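Local coordinates for protein transcriptional repressor, TetR family (Thermus thermophilus, PDB 3ANP) that binds acyl-CoA such as lauroyl-CoA and, as a TetR-family transcriptional repressor, controls fatty acid degradation, at residues L65-R69 against L126-L131; F108-L112 against Y162-L167. All coordinates share one frame; numbering follows the deposited sequence.

Contact 1 (L65-R69 against L126-L131)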
ATOM      1  N   LEU A  65       8.242   3.872  16.314  1.00 16.69           N
ATOM      2  CA  LEU A  65       8.830   2.631  15.830  1.00 15.86           C
ATOM      3  C   LEU A  65       9.995   2.175  16.718  1.00 15.81           C
ATOM      4  O   LEU A  65      10.164   0.981  16.950  1.00 17.84           O
ATOM      5  CB  LEU A  65       9.308   2.792  14.386  1.00 13.34           C
ATOM      6  CG  LEU A  65       9.942   1.527  13.790  1.00 19.21           C
ATOM      7  CD1 LEU A  65       8.878   0.424  13.711  1.00 20.51           C
ATOM      8  CD2 LEU A  65      10.503   1.812  12.393  1.00 19.21           C
ATOM      9  N   ALA A  66      10.804   3.113  17.213  1.00 15.31           N
ATOM     10  CA  ALA A  66      11.930   2.745  18.072  1.00 16.09           C
ATOM     11  C   ALA A  66      11.417   2.094  19.357  1.00 15.90           C
ATOM     12  O   ALA A  66      12.039   1.162  19.885  1.00 19.13           O
ATOM     13  CB  ALA A  66      12.812   3.985  18.405  1.00 12.59           C
ATOM     14  N   GLY A  67      10.298   2.592  19.872  1.00 16.73           N
ATOM     15  CA  GLY A  67       9.731   1.992  21.073  1.00 15.36           C
ATOM     16  C   GLY A  67       9.282   0.573  20.756  1.00 19.25           C
ATOM     17  O   GLY A  67       9.493  -0.366  21.539  1.00 17.10           O
ATOM     18  N   LEU A  68       8.644   0.409  19.598  1.00 15.04           N
ATOM     19  CA  LEU A  68       8.191  -0.912  19.170  1.00 18.39           C
ATOM     20  C   LEU A  68       9.376  -1.861  18.973  1.00 16.12           C
ATOM     21  O   LEU A  68       9.261  -3.054  19.235  1.00 16.55           O
ATOM     22  CB  LEU A  68       7.373  -0.807  17.873  1.00 15.78           C
ATOM     23  CG  LEU A  68       5.984  -0.154  17.999  1.00 20.10           C
ATOM     24  CD1 LEU A  68       5.363   0.036  16.615  1.00 22.73           C
ATOM     25  CD2 LEU A  68       5.082  -1.026  18.845  1.00 21.28           C
ATOM     26  N   ARG A  69      10.509  -1.336  18.506  1.00 17.59           N
ATOM     27  CA  ARG A  69      11.701  -2.157  18.306  1.00 17.69           C
ATOM     28  C   ARG A  69      12.211  -2.681  19.660  1.00 18.32           C
ATOM     29  O   ARG A  69      12.573  -3.856  19.791  1.00 16.37           O
ATOM     30  CB  ARG A  69      12.802  -1.345  17.602  1.00 20.12           C
ATOM     31  CG  ARG A  69      14.112  -2.108  17.393  1.00 21.64           C
ATOM     32  CD  ARG A  69      15.178  -1.244  16.698  1.00 22.29           C
ATOM     33  NE  ARG A  69      14.781  -0.803  15.360  1.00 24.77           N
ATOM     34  CZ  ARG A  69      14.575   0.468  15.012  1.00 26.31           C
ATOM     35  NH1 ARG A  69      14.727   1.439  15.907  1.00 22.59           N
ATOM     36  NH2 ARG A  69      14.222   0.779  13.766  1.00 18.79           N
ATOM     37  N   LEU A 126      10.869   5.266   8.817  1.00 15.61           N
ATOM     38  CA  LEU A 126       9.884   4.317   9.341  1.00 14.22           C
ATOM     39  C   LEU A 126      10.136   2.883   8.842  1.00 16.37           C
ATOM     40  O   LEU A 126       9.239   2.249   8.271  1.00 16.48           O
ATOM     41  CB  LEU A 126       8.483   4.768   8.897  1.00 15.26           C
ATOM     42  CG  LEU A 126       8.099   6.238   9.147  1.00 17.07           C
ATOM     43  CD1 LEU A 126       6.864   6.638   8.320  1.00 12.67           C
ATOM     44  CD2 LEU A 126       7.816   6.416  10.654  1.00 15.89           C
ATOM     45  N   PRO A 127      11.337   2.343   9.088  1.00 17.66           N
ATOM     46  CA  PRO A 127      11.692   0.990   8.640  1.00 17.34           C
ATOM     47  C   PRO A 127      11.033  -0.178   9.386  1.00 17.32           C
ATOM     48  O   PRO A 127      11.702  -0.982  10.033  1.00 16.83           O
ATOM     49  CB  PRO A 127      13.208   0.988   8.780  1.00 18.48           C
ATOM     50  CG  PRO A 127      13.387   1.771  10.058  1.00 17.82           C
ATOM     51  CD  PRO A 127      12.454   2.953   9.833  1.00 14.77           C
ATOM     52  N   LEU A 128       9.721  -0.285   9.262  1.00 15.66           N
ATOM     53  CA  LEU A 128       8.984  -1.371   9.907  1.00 15.55           C
ATOM     54  C   LEU A 128       9.348  -2.718   9.275  1.00 15.48           C
ATOM     55  O   LEU A 128       9.420  -3.743   9.963  1.00 14.50           O
ATOM     56  CB  LEU A 128       7.480  -1.127   9.763  1.00 13.52           C
ATOM     57  CG  LEU A 128       6.540  -2.223  10.286  1.00 15.89           C
ATOM     58  CD1 LEU A 128       6.838  -2.493  11.777  1.00 13.94           C
ATOM     59  CD2 LEU A 128       5.085  -1.775  10.064  1.00 14.45           C
ATOM     60  N   GLY A 129       9.572  -2.718   7.964  1.00 13.65           N
ATOM     61  CA  GLY A 129       9.936  -3.951   7.278  1.00 14.23           C
ATOM     62  C   GLY A 129      11.117  -4.658   7.926  1.00 16.99           C
ATOM     63  O   GLY A 129      11.098  -5.882   8.125  1.00 15.44           O
ATOM     64  N   ASP A 130      12.152  -3.888   8.254  1.00 15.53           N
ATOM     65  CA  ASP A 130      13.344  -4.441   8.880  1.00 16.19           C
ATOM     66  C   ASP A 130      13.079  -4.950  10.303  1.00 16.49           C
ATOM     67  O   ASP A 130      13.673  -5.945  10.723  1.00 17.17           O
ATOM     68  CB  ASP A 130      14.486  -3.413   8.874  1.00 18.57           C
ATOM     69  CG  ASP A 130      15.006  -3.119   7.470  1.00 22.22           C
ATOM     70  OD1 ASP A 130      14.823  -3.957   6.557  1.00 20.78           O
ATOM     71  OD2 ASP A 130      15.611  -2.047   7.277  1.00 25.80           O
ATOM     72  N   LEU A 131      12.198  -4.283  11.051  1.00 14.25           N
ATOM     73  CA  LEU A 131      11.862  -4.769  12.396  1.00 16.40           C
ATOM     74  C   LEU A 131      11.159  -6.142  12.256  1.00 16.85           C
ATOM     75  O   LEU A 131      11.431  -7.098  13.004  1.00 15.19           O
ATOM     76  CB  LEU A 131      10.933  -3.766  13.112  1.00 16.82           C
ATOM     77  CG  LEU A 131      10.376  -4.228  14.477  1.00 19.53           C
ATOM     78  CD1 LEU A 131      11.517  -4.719  15.358  1.00 17.58           C
ATOM     79  CD2 LEU A 131       9.632  -3.076  15.174  1.00 15.77           C
TER
HETATM   80  O   HOH W   1      14.044  -1.143  11.569  1.00 16.35           O

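Contact 2 (F108-L112 against Y162-L167). With DCC (dodecyl-coa), chain E.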
ATOM      1  N   PHE A 108       1.335   9.094   6.849  1.00 18.50           N
ATOM      2  CA  PHE A 108       1.263   7.993   5.882  1.00 18.07           C
ATOM      3  C   PHE A 108       1.294   8.504   4.433  1.00 16.57           C
ATOM      4  O   PHE A 108       1.890   7.873   3.565  1.00 17.16           O
ATOM      5  CB  PHE A 108      -0.016   7.153   6.068  1.00 16.96           C
ATOM      6  CG  PHE A 108      -0.064   6.347   7.351  1.00 17.20           C
ATOM      7  CD1 PHE A 108       1.101   5.830   7.934  1.00 17.72           C
ATOM      8  CD2 PHE A 108      -1.297   6.058   7.947  1.00 16.64           C
ATOM      9  CE1 PHE A 108       1.043   5.033   9.091  1.00 18.81           C
ATOM     10  CE2 PHE A 108      -1.366   5.263   9.103  1.00 19.53           C
ATOM     11  CZ  PHE A 108      -0.196   4.751   9.673  1.00 21.58           C
ATOM     12  N   TYR A 109       0.645   9.630   4.160  1.00 17.69           N
ATOM     13  CA  TYR A 109       0.649  10.157   2.791  1.00 18.59           C
ATOM     14  C   TYR A 109       2.052  10.542   2.334  1.00 19.47           C
ATOM     15  O   TYR A 109       2.352  10.515   1.145  1.00 19.19           O
ATOM     16  CB  TYR A 109      -0.285  11.368   2.664  1.00 19.69           C
ATOM     17  CG  TYR A 109      -1.732  10.975   2.567  1.00 24.43           C
ATOM     18  CD1 TYR A 109      -2.197  10.205   1.494  1.00 23.32           C
ATOM     19  CD2 TYR A 109      -2.635  11.341   3.559  1.00 23.59           C
ATOM     20  CE1 TYR A 109      -3.535   9.812   1.422  1.00 23.36           C
ATOM     21  CE2 TYR A 109      -3.963  10.954   3.495  1.00 21.85           C
ATOM     22  CZ  TYR A 109      -4.410  10.192   2.427  1.00 24.18           C
ATOM     23  OH  TYR A 109      -5.742   9.835   2.371  1.00 29.65           O
ATOM     24  N   GLU A 110       2.913  10.891   3.283  1.00 16.14           N
ATOM     25  CA  GLU A 110       4.281  11.280   2.956  1.00 17.37           C
ATOM     26  C   GLU A 110       5.045  10.115   2.316  1.00 17.41           C
ATOM     27  O   GLU A 110       5.952  10.327   1.528  1.00 15.74           O
ATOM     28  CB  GLU A 110       4.981  11.791   4.220  1.00 22.05           C
ATOM     29  CG  GLU A 110       6.329  12.436   4.018  1.00 24.47           C
ATOM     30  CD  GLU A 110       6.321  13.686   3.131  1.00 22.39           C
ATOM     31  OE1 GLU A 110       5.252  14.273   2.870  1.00 25.46           O
ATOM     32  OE2 GLU A 110       7.419  14.087   2.715  1.00 23.14           O
ATOM     33  N   LEU A 111       4.666   8.880   2.637  1.00 16.32           N
ATOM     34  CA  LEU A 111       5.311   7.720   2.031  1.00 17.98           C
ATOM     35  C   LEU A 111       4.887   7.611   0.560  1.00 19.32           C
ATOM     36  O   LEU A 111       5.449   6.830  -0.195  1.00 23.14           O
ATOM     37  CB  LEU A 111       4.922   6.437   2.785  1.00 19.24           C
ATOM     38  CG  LEU A 111       5.623   6.324   4.136  1.00 20.15           C
ATOM     39  CD1 LEU A 111       4.798   5.522   5.122  1.00 20.35           C
ATOM     40  CD2 LEU A 111       6.999   5.693   3.907  1.00 17.25           C
ATOM     41  N   LEU A 112       3.899   8.407   0.164  1.00 19.73           N
ATOM     42  CA  LEU A 112       3.409   8.395  -1.211  1.00 22.92           C
ATOM     43  C   LEU A 112       3.714   9.726  -1.904  1.00 21.37           C
ATOM     44  O   LEU A 112       3.170  10.020  -2.972  1.00 18.41           O
ATOM     45  CB  LEU A 112       1.892   8.155  -1.241  1.00 23.83           C
ATOM     46  CG  LEU A 112       1.346   6.897  -0.552  1.00 26.09           C
ATOM     47  CD1 LEU A 112      -0.169   6.918  -0.565  1.00 28.21           C
ATOM     48  CD2 LEU A 112       1.870   5.649  -1.246  1.00 24.46           C
ATOM     49  N   TYR A 162       0.676  -3.588   6.069  1.00 14.35           N
ATOM     50  CA  TYR A 162       0.253  -2.843   7.263  1.00 15.40           C
ATOM     51  C   TYR A 162      -0.033  -1.408   6.825  1.00 16.13           C
ATOM     52  O   TYR A 162      -1.061  -0.815   7.184  1.00 16.08           O
ATOM     53  CB  TYR A 162       1.361  -2.801   8.345  1.00 12.80           C
ATOM     54  CG  TYR A 162       1.191  -1.597   9.264  1.00 17.03           C
ATOM     55  CD1 TYR A 162       0.147  -1.542  10.197  1.00 16.20           C
ATOM     56  CD2 TYR A 162       1.994  -0.467   9.116  1.00 18.14           C
ATOM     57  CE1 TYR A 162      -0.093  -0.373  10.952  1.00 15.45           C
ATOM     58  CE2 TYR A 162       1.761   0.701   9.863  1.00 19.28           C
ATOM     59  CZ  TYR A 162       0.716   0.742  10.772  1.00 17.73           C
ATOM     60  OH  TYR A 162       0.463   1.911  11.463  1.00 16.32           O
ATOM     61  N   PHE A 163       0.894  -0.851   6.051  1.00 14.98           N
ATOM     62  CA  PHE A 163       0.746   0.518   5.567  1.00 15.90           C
ATOM     63  C   PHE A 163      -0.553   0.767   4.804  1.00 16.02           C
ATOM     64  O   PHE A 163      -1.291   1.701   5.128  1.00 15.16           O
ATOM     65  CB  PHE A 163       1.933   0.904   4.675  1.00 13.91           C
ATOM     66  CG  PHE A 163       1.730   2.198   3.938  1.00 15.10           C
ATOM     67  CD1 PHE A 163       1.832   3.418   4.592  1.00 14.37           C
ATOM     68  CD2 PHE A 163       1.371   2.193   2.600  1.00 19.33           C
ATOM     69  CE1 PHE A 163       1.570   4.615   3.912  1.00 16.72           C
ATOM     70  CE2 PHE A 163       1.111   3.380   1.927  1.00 16.86           C
ATOM     71  CZ  PHE A 163       1.209   4.583   2.584  1.00 16.10           C
ATOM     72  N   LEU A 164      -0.842  -0.050   3.790  1.00 14.86           N
ATOM     73  CA  LEU A 164      -2.055   0.164   3.002  1.00 15.40           C
ATOM     74  C   LEU A 164      -3.309  -0.047   3.843  1.00 15.75           C
ATOM     75  O   LEU A 164      -4.279   0.706   3.710  1.00 14.47           O
ATOM     76  CB  LEU A 164      -2.093  -0.755   1.781  1.00 16.49           C
ATOM     77  CG  LEU A 164      -3.211  -0.488   0.756  1.00 16.87           C
ATOM     78  CD1 LEU A 164      -3.115   0.937   0.201  1.00 18.27           C
ATOM     79  CD2 LEU A 164      -3.074  -1.488  -0.382  1.00 19.60           C
ATOM     80  N   SER A 165      -3.300  -1.059   4.709  1.00 13.80           N
ATOM     81  CA  SER A 165      -4.466  -1.306   5.569  1.00 17.16           C
ATOM     82  C   SER A 165      -4.714  -0.154   6.544  1.00 16.49           C
ATOM     83  O   SER A 165      -5.857   0.262   6.751  1.00 15.64           O
ATOM     84  CB  SER A 165      -4.292  -2.605   6.367  1.00 16.46           C
ATOM     85  OG  SER A 165      -4.391  -3.747   5.527  1.00 20.64           O
ATOM     86  N   ALA A 166      -3.641   0.345   7.150  1.00 15.71           N
ATOM     87  CA  ALA A 166      -3.730   1.426   8.129  1.00 14.34           C
ATOM     88  C   ALA A 166      -4.172   2.733   7.485  1.00 15.08           C
ATOM     89  O   ALA A 166      -4.997   3.475   8.033  1.00 15.82           O
ATOM     90  CB  ALA A 166      -2.377   1.615   8.820  1.00 19.54           C
ATOM     91  N   LEU A 167      -3.621   3.009   6.312  1.00 17.18           N
ATOM     92  CA  LEU A 167      -3.963   4.214   5.580  1.00 18.30           C
ATOM     93  C   LEU A 167      -5.435   4.200   5.162  1.00 16.02           C
ATOM     94  O   LEU A 167      -6.151   5.179   5.363  1.00 17.16           O
ATOM     95  CB  LEU A 167      -3.063   4.345   4.343  1.00 16.29           C
ATOM     96  CG  LEU A 167      -3.399   5.465   3.355  1.00 18.51           C
ATOM     97  CD1 LEU A 167      -3.644   6.756   4.109  1.00 21.56           C
ATOM     98  CD2 LEU A 167      -2.237   5.623   2.362  1.00 21.49           C
TER
HETATM   99  C2  DCC E1000      23.453  -1.093  -2.234  1.00 89.70           C
HETATM  100  C4  DCC E1000      21.831  -2.610  -1.591  1.00 87.58           C
HETATM  101  C5  DCC E1000      22.173  -2.408  -0.262  1.00 88.86           C
HETATM  102  C6  DCC E1000      23.193  -1.511   0.031  1.00 90.02           C
HETATM  103  C8  DCC E1000      20.573  -3.840  -0.352  1.00 86.57           C
HETATM  104  C10 DCC E1000       5.005   3.015  12.020  1.00 31.01           C
HETATM  105  C11 DCC E1000       4.396   4.084  12.930  1.00 33.30           C
HETATM  106  C12 DCC E1000       4.606   3.734  14.403  1.00 40.65           C
HETATM  107  N9  DCC E1000      20.842  -3.499  -1.610  1.00 84.62           N
HETATM  108  N7  DCC E1000      21.381  -3.180   0.475  1.00 88.49           N
HETATM  109  N3  DCC E1000      22.489  -1.940  -2.548  1.00 88.95           N
HETATM  110  N1  DCC E1000      23.806  -0.875  -0.978  1.00 90.22           N
HETATM  111  N6  DCC E1000      23.552  -1.285   1.291  1.00 90.40           N
HETATM  112  C1' DCC E1000      20.168  -4.027  -2.817  1.00 79.00           C
HETATM  113  C2' DCC E1000      18.813  -4.641  -2.474  1.00 77.10           C
HETATM  114  O2' DCC E1000      19.005  -5.906  -1.835  1.00 77.59           O
HETATM  115  C3' DCC E1000      18.319  -4.860  -3.902  1.00 74.77           C
HETATM  116  O3' DCC E1000      18.927  -6.029  -4.459  1.00 77.75           O
HETATM  117  C4' DCC E1000      18.842  -3.615  -4.624  1.00 70.26           C
HETATM  118  O4' DCC E1000      19.761  -2.983  -3.714  1.00 73.25           O
HETATM  119  C5' DCC E1000      17.660  -2.691  -4.919  1.00 59.98           C
HETATM  120  O5' DCC E1000      16.949  -2.390  -3.716  1.00 47.41           O
HETATM  121  P1  DCC E1000      15.450  -1.806  -3.774  1.00 39.40           P
HETATM  122  O11 DCC E1000      14.649  -2.575  -4.752  1.00 37.82           O
HETATM  123  O12 DCC E1000      14.951  -1.690  -2.385  1.00 41.68           O
HETATM  124  O6  DCC E1000      15.646  -0.325  -4.371  1.00 36.21           O
HETATM  125  P2  DCC E1000      15.960   0.930  -3.414  1.00 34.11           P
HETATM  126  O21 DCC E1000      16.695   1.739  -4.412  1.00 33.65           O
HETATM  127  O22 DCC E1000      16.576   0.183  -2.295  1.00 35.84           O
HETATM  128  O7  DCC E1000      14.407   1.340  -3.283  1.00 30.73           O
HETATM  129  CPA DCC E1000      13.591   0.877  -2.205  1.00 24.21           C
HETATM  130  CPB DCC E1000      12.816   2.052  -1.602  1.00 24.22           C
HETATM  131  CP8 DCC E1000      12.206   2.888  -2.731  1.00 21.19           C
HETATM  132  CP7 DCC E1000      13.767   2.913  -0.766  1.00 25.19           C
HETATM  133  CP9 DCC E1000      11.700   1.513  -0.705  1.00 24.55           C
HETATM  134  OP3 DCC E1000      11.232   2.126  -3.449  1.00 19.49           O
HETATM  135  CP6 DCC E1000      11.563   4.155  -2.162  1.00 21.28           C
HETATM  136  OP2 DCC E1000      12.237   5.166  -1.971  1.00 21.24           O
HETATM  137  NP2 DCC E1000      10.263   4.070  -1.893  1.00 20.16           N
HETATM  138  CP5 DCC E1000       9.513   5.210  -1.344  1.00 20.48           C
HETATM  139  CP4 DCC E1000       8.334   4.705  -0.509  1.00 20.11           C
HETATM  140  CP3 DCC E1000       7.372   3.874  -1.361  1.00 21.38           C
HETATM  141  OP1 DCC E1000       7.789   2.960  -2.070  1.00 23.64           O
HETATM  142  NP1 DCC E1000       6.088   4.209  -1.264  1.00 25.10           N
HETATM  143  CP2 DCC E1000       5.050   3.506  -2.032  1.00 21.81           C
HETATM  144  CP1 DCC E1000       4.814   2.112  -1.442  1.00 20.26           C
HETATM  145  S   DCC E1000       4.012   2.151   0.203  1.00 22.38           S
HETATM  146  P3  DCC E1000      18.032  -7.027  -5.350  1.00 79.22           P
HETATM  147  O31 DCC E1000      17.562  -8.201  -4.579  1.00 79.35           O
HETATM  148  O32 DCC E1000      16.814  -6.149  -5.932  1.00 79.46           O
HETATM  149  O33 DCC E1000      18.955  -7.435  -6.603  1.00 80.95           O
HETATM  150  CA1 DCC E1000       5.380   2.102   1.296  1.00 17.30           C
HETATM  151  CA2 DCC E1000       5.142   1.737   2.763  1.00 18.51           C
HETATM  152  OA1 DCC E1000       6.513   2.365   0.893  1.00 19.89           O
HETATM  153  CA3 DCC E1000       6.449   1.330   3.445  1.00 16.33           C
HETATM  154  CA4 DCC E1000       6.228   0.872   4.889  1.00 19.60           C
HETATM  155  CA5 DCC E1000       5.647   1.977   5.773  1.00 18.32           C
HETATM  156  CA6 DCC E1000       5.667   1.539   7.240  1.00 19.51           C
HETATM  157  CA7 DCC E1000       5.175   2.657   8.161  1.00 18.92           C
HETATM  158  CA8 DCC E1000       5.322   2.260   9.631  1.00 22.30           C
HETATM  159  CA9 DCC E1000       4.761   3.352  10.546  1.00 24.20           C

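Contact 1 (L65-R69 against L126-L131)
Leu65 and Leu131 carry the largest shares of this contact, Leu65 with one methyl set against the turn that opens helix 128-142 and the other against side chains of the helix. Leu65 CD2 lies against the ring of Pro127, 3.4 Å from CD of that proline, which is tighter than an ordinary van der Waals contact, and it also meets the backbone carbonyl carbon of Leu126. Leu65 CD1 stands 3.9 Å from CD2 of Leu131, whose side chain runs past in the opposite direction, and 4.1 Å from CD1 of Leu128. With CG anti to the backbone N (chi1 -180°), the branch of Leu65 is carried toward the other segment.

Leu131, from helix 128-142, packs back against helix 54-77 one turn beyond Leu65. Its CD2 settles on the backbone between Leu68 and Arg69, 3.9 Å from the Arg69 N, while CD1 lies by the Arg69 CA. Arg69 extends and then bends at chi3 (-61°), which carries the guanidinium back to Pro127; there CG of the proline lies at its edge, 3.9 Å from Arg69 NH2. No direct hydrogen bond spans the segments, but a water in the guanidinium plane accepts from Arg69 NH2 at 2.9 Å and donates to Pro127 O at 2.8 Å, bridging the arginine to the turn.

Behind this layer, Pro127 is the centre of an inverse gamma turn, closed by Leu128 N to Leu126 O, and takes the N-cap position of the new helix. Val92 and Leu93 of helix 82-99 back Leu68, and Leu128 reaches Ala159. Helix 54-77 thus packs against the turn and first residues of helix 128-142 in the all-alpha ligand-binding domain of a TetR-family repressor, beside the acyl-CoA pocket to which Leu126 belongs.

Contact 2 (F108-L112 against Y162-L167)
Tyr162 meets Phe108 through its hydroxyl, with Tyr162 OH 3.4 Å from Phe108 CZ at the edge of the phenylalanine ring; the same oxygen is hydrogen-bonded to Thr97. Phe163, CG anti to its own N (chi1 169°), swings its ring between helix 101-110 and the ligand. Its edge points at the face of Phe108 in an offset edge-to-face pair, centroids 5.9 Å apart and planes at 89°, and Phe163 CE1 comes 3.3 Å from Phe108 O. Leu111 CD1 packs 3.6 Å from Phe163 CE1, and Leu112 CG lies at the ring edge. The start of the acyl chain, CA2, lies over one face, and the thioester sulfur S comes 3.6 Å from Phe163 CD2. Replacing Phe163 by an alanine would probably open a gap beside the thioester and leave the Phe108 face without its aromatic partner.

Ala166 offers its CB methyl to Phe108 CE2 at 3.8 Å, completing with Tyr162, Phe163 and Leu167 the hole into which Phe108 fits as a knob. Leu167 splits its methyls: CD1 lies over the Tyr109 face in a CH-pi contact, and CD2 meets Leu112 CD1 tip to tip. Leu112 of the second subunit also packs on Leu167. NP1 of the pantetheine donates to Leu111 O at 2.9 Å. The knob-into-hole seat of Phe108 joins helices 101-110 and 151-172 where Leu111, Leu112, Tyr162 and Phe163 line the acyl-CoA pocket.

Contacts 1 and 2 lie with their centres 15 Å apart and flank the bound dodecyl-CoA within the C-terminal ligand-binding domain. Their segments alternate along the chain, 65-69, 108-112, 126-131 and 162-167, so the pocket is built from interleaved helices. The two meet directly: Leu128 CD2 packs on Tyr162 CD2 at 3.5 Å, and Leu126 CD1 on Leu111 CD1 at 4.0 Å. Contact 2 reaches from the pantetheine and thioester to the distal acyl chain, where Tyr162 CE2 is 3.9 Å from CA8; Leu126 and Leu128 of contact 1 also touch that distal part. Such coupling through a shared ligand is consistent with acyl-CoA binding influencing helix positions, as in other TetR-family repressors.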